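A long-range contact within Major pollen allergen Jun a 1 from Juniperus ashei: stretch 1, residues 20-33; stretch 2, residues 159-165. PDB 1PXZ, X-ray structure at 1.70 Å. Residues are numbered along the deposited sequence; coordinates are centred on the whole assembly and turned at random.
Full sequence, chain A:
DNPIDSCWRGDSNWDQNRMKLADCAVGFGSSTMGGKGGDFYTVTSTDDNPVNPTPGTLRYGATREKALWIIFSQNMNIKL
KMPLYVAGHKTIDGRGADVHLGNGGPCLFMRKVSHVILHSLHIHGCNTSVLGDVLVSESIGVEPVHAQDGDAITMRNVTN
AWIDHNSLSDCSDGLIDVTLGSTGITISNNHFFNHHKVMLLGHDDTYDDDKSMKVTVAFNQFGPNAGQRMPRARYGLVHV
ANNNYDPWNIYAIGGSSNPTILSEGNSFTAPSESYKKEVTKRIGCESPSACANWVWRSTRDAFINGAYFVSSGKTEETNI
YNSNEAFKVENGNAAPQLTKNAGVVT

Stretch 1 (20-33) KLADCAVGFGSSTM
Stretch 2 159-165: TNAWIDH

A looping N-terminal segment packs against a strand almost wholly by van der Waals contact, centred on the Trp-162 ring, with no direct hydrogen bond across and one water as the polar link; the stretches bury 440 Å² between them. Stretch 1 starts in a 3-10 segment that begins before Lys-20; Asp-23 N hydrogen-bonds Lys-20 O (2.9 Å) and Cys-24 N hydrogen-bonds Leu-21 O (3.0 Å). It extends at Ala-25 (phi/psi -70/146) and Val-26 (-126/167), passes Gly-27 at 83/-167, angles that call for glycine, and closes a type I turn from Gly-29 to Thr-32, Thr-32 N to Gly-29 O 3.1 Å. Stretch 2 turns a corner at Asn-160 (65/71), then runs extended through Asp-164. The closest pair of CA atoms across the stretches is Thr-32 CA and Asn-160 CA, 4.8 Å apart.

Trp-162 (chi1 t, chi2 21°) points toward stretch 1. Ala-25 CB sits over one face of the Trp-162 ring, 3.6 Å from the centroid of its six-membered ring and 7° off the normal, a CH-pi contact that a small methyl makes at close range. At the ring edge, Leu-21 O lies 3.3 Å from Trp-162 CZ3, while the Leu-21 side chain (chi1 t, chi2 p) brings CD1 to 3.8 Å from Trp-162 CH2.

Gly-29 CA rests 4.0 Å from Ala-161 O; a CB here would clash with that oxygen. Thr-32 (chi1 m) also points toward stretch 2, but its hydroxyl donates back to its own turn, OG1 to Gly-29 O 2.7 Å. Thr-32 OG1 is 3.1 Å from Ala-161 N, at an angle too poor for a hydrogen bond, and Thr-32 CG2 packs 4.0 Å from Trp-162 CB. Water 1 bridges the stretches, donating to Phe-28 O and Asn-160 OD1 (its O 2.7 Å from each) and accepting from Ser-31 N (2.8 Å to the water O); Asn-160 has chi1 m, chi2 -41°.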

# COMPACT_ATOMS: atom_id res chain seq x y z
N LYS A 20 12.37 -3.18 15.77
CA LYS A 20 11.37 -2.46 16.57
C LYS A 20 10.22 -1.98 15.69
O LYS A 20 9.09 -1.91 16.15
CB LYS A 20 12.02 -1.27 17.26
CG LYS A 20 11.10 -0.50 18.20
CD LYS A 20 11.91 0.45 19.06
CE LYS A 20 11.06 0.94 20.23
NZ LYS A 20 11.42 2.34 20.59
N LEU A 21 10.53 -1.66 14.44
CA LEU A 21 9.49 -1.27 13.47
C LEU A 21 8.29 -2.20 13.50
O LEU A 21 7.14 -1.77 13.43
CB LEU A 21 10.12 -1.25 12.06
CG LEU A 21 9.16 -0.90 10.92
CD1 LEU A 21 8.73 0.56 11.00
CD2 LEU A 21 9.80 -1.22 9.58
N ALA A 22 8.54 -3.50 13.62
CA ALA A 22 7.44 -4.45 13.50
C ALA A 22 6.48 -4.38 14.68
O ALA A 22 5.38 -4.93 14.59
CB ALA A 22 7.97 -5.87 13.34
N ASP A 23 6.84 -3.72 15.76
CA ASP A 23 5.92 -3.59 16.90
C ASP A 23 4.97 -2.42 16.73
O ASP A 23 4.17 -2.14 17.63
CB ASP A 23 6.68 -3.36 18.21
CG ASP A 23 7.64 -4.49 18.55
OD1 ASP A 23 7.38 -5.63 18.10
OD2 ASP A 23 8.64 -4.25 19.26
N CYS A 24 5.02 -1.70 15.62
CA CYS A 24 4.41 -0.37 15.60
C CYS A 24 3.31 -0.20 14.57
O CYS A 24 2.83 0.93 14.38
CB CYS A 24 5.53 0.65 15.34
SG CYS A 24 6.77 0.66 16.68
N ALA A 25 2.89 -1.28 13.92
CA ALA A 25 1.81 -1.15 12.94
C ALA A 25 0.48 -0.86 13.65
O ALA A 25 0.26 -1.37 14.75
CB ALA A 25 1.71 -2.41 12.10
N VAL A 26 -0.37 -0.08 13.01
CA VAL A 26 -1.71 0.26 13.47
C VAL A 26 -2.71 -0.09 12.37
O VAL A 26 -2.32 -0.37 11.22
CB VAL A 26 -1.91 1.73 13.90
CG1 VAL A 26 -0.90 2.09 15.00
CG2 VAL A 26 -1.78 2.71 12.75
N GLY A 27 -4.01 -0.10 12.70
CA GLY A 27 -4.98 -0.39 11.65
C GLY A 27 -5.13 -1.88 11.43
O GLY A 27 -4.65 -2.67 12.24
N PHE A 28 -5.77 -2.22 10.33
CA PHE A 28 -6.08 -3.61 10.09
C PHE A 28 -4.85 -4.47 9.85
O PHE A 28 -4.93 -5.69 10.03
CB PHE A 28 -7.05 -3.72 8.91
CG PHE A 28 -8.45 -3.19 9.21
CD1 PHE A 28 -9.18 -3.73 10.25
CD2 PHE A 28 -8.97 -2.17 8.45
CE1 PHE A 28 -10.45 -3.26 10.55
CE2 PHE A 28 -10.25 -1.70 8.74
CZ PHE A 28 -10.97 -2.23 9.78
N GLY A 29 -3.71 -3.88 9.45
CA GLY A 29 -2.55 -4.76 9.30
C GLY A 29 -1.70 -4.76 10.55
O GLY A 29 -0.50 -5.07 10.49
N SER A 30 -2.26 -4.43 11.72
CA SER A 30 -1.43 -4.30 12.91
C SER A 30 -0.78 -5.61 13.37
O SER A 30 0.20 -5.53 14.12
CB SER A 30 -2.23 -3.75 14.11
OG SER A 30 -3.09 -4.79 14.55
N SER A 31 -1.28 -6.77 12.98
CA SER A 31 -0.74 -8.06 13.37
C SER A 31 0.43 -8.49 12.50
O SER A 31 1.04 -9.53 12.76
CB SER A 31 -1.80 -9.18 13.28
OG SER A 31 -2.77 -8.96 14.30
N THR A 32 0.72 -7.69 11.47
CA THR A 32 1.82 -8.05 10.56
C THR A 32 3.13 -8.19 11.31
O THR A 32 3.56 -7.26 11.99
CB THR A 32 1.95 -6.97 9.46
OG1 THR A 32 0.69 -6.86 8.78
CG2 THR A 32 2.96 -7.41 8.43
N MET A 33 3.80 -9.33 11.21
CA MET A 33 5.10 -9.47 11.88
C MET A 33 6.26 -9.29 10.91
O MET A 33 7.40 -9.02 11.30
CB MET A 33 5.26 -10.87 12.44
CG MET A 33 4.30 -11.36 13.51
SD MET A 33 4.59 -13.15 13.72
CE MET A 33 6.30 -13.07 14.31
N THR A 159 -2.88 -11.98 3.64
CA THR A 159 -3.42 -11.42 4.88
C THR A 159 -2.29 -10.94 5.76
O THR A 159 -1.16 -11.47 5.76
CB THR A 159 -4.31 -12.41 5.66
OG1 THR A 159 -3.47 -13.47 6.15
CG2 THR A 159 -5.36 -13.07 4.79
N ASN A 160 -2.56 -9.90 6.53
CA ASN A 160 -1.57 -9.40 7.48
C ASN A 160 -0.38 -8.86 6.69
O ASN A 160 0.68 -9.47 6.69
CB ASN A 160 -1.12 -10.50 8.45
CG ASN A 160 -2.25 -10.87 9.39
OD1 ASN A 160 -2.95 -9.97 9.87
ND2 ASN A 160 -2.42 -12.15 9.66
N ALA A 161 -0.57 -7.73 6.03
CA ALA A 161 0.55 -7.14 5.31
C ALA A 161 0.61 -5.64 5.59
O ALA A 161 -0.43 -5.04 5.88
CB ALA A 161 0.44 -7.42 3.82
N TRP A 162 1.80 -5.07 5.52
CA TRP A 162 1.99 -3.67 5.89
C TRP A 162 2.90 -3.03 4.84
O TRP A 162 4.04 -3.48 4.71
CB TRP A 162 2.59 -3.60 7.28
CG TRP A 162 2.75 -2.24 7.89
CD1 TRP A 162 2.10 -1.08 7.55
CD2 TRP A 162 3.63 -1.92 8.97
NE1 TRP A 162 2.55 -0.06 8.37
CE2 TRP A 162 3.49 -0.55 9.25
CE3 TRP A 162 4.54 -2.69 9.72
CZ2 TRP A 162 4.22 0.08 10.25
CZ3 TRP A 162 5.27 -2.05 10.72
CH2 TRP A 162 5.11 -0.69 10.98
N ILE A 163 2.36 -2.05 4.15
CA ILE A 163 3.15 -1.31 3.14
C ILE A 163 3.42 0.08 3.70
O ILE A 163 2.47 0.86 3.79
CB ILE A 163 2.38 -1.31 1.83
CG1 ILE A 163 2.12 -2.75 1.33
CG2 ILE A 163 3.04 -0.47 0.74
CD1 ILE A 163 1.06 -2.69 0.24
N ASP A 164 4.67 0.38 4.08
CA ASP A 164 4.95 1.55 4.90
C ASP A 164 6.17 2.34 4.45
O ASP A 164 7.23 1.74 4.21
CB ASP A 164 5.19 1.06 6.35
CG ASP A 164 5.39 2.16 7.36
OD1 ASP A 164 4.46 2.95 7.65
OD2 ASP A 164 6.52 2.23 7.88
N HIS A 165 6.02 3.66 4.38
CA HIS A 165 7.12 4.55 4.05
C HIS A 165 7.79 4.19 2.73
O HIS A 165 9.02 4.34 2.63
CB HIS A 165 8.16 4.51 5.19
CG HIS A 165 7.88 5.51 6.29
ND1 HIS A 165 7.96 6.87 6.11
CD2 HIS A 165 7.53 5.34 7.59
CE1 HIS A 165 7.67 7.50 7.24
NE2 HIS A 165 7.41 6.59 8.17
O HOH W 1 -3.04 -7.47 10.86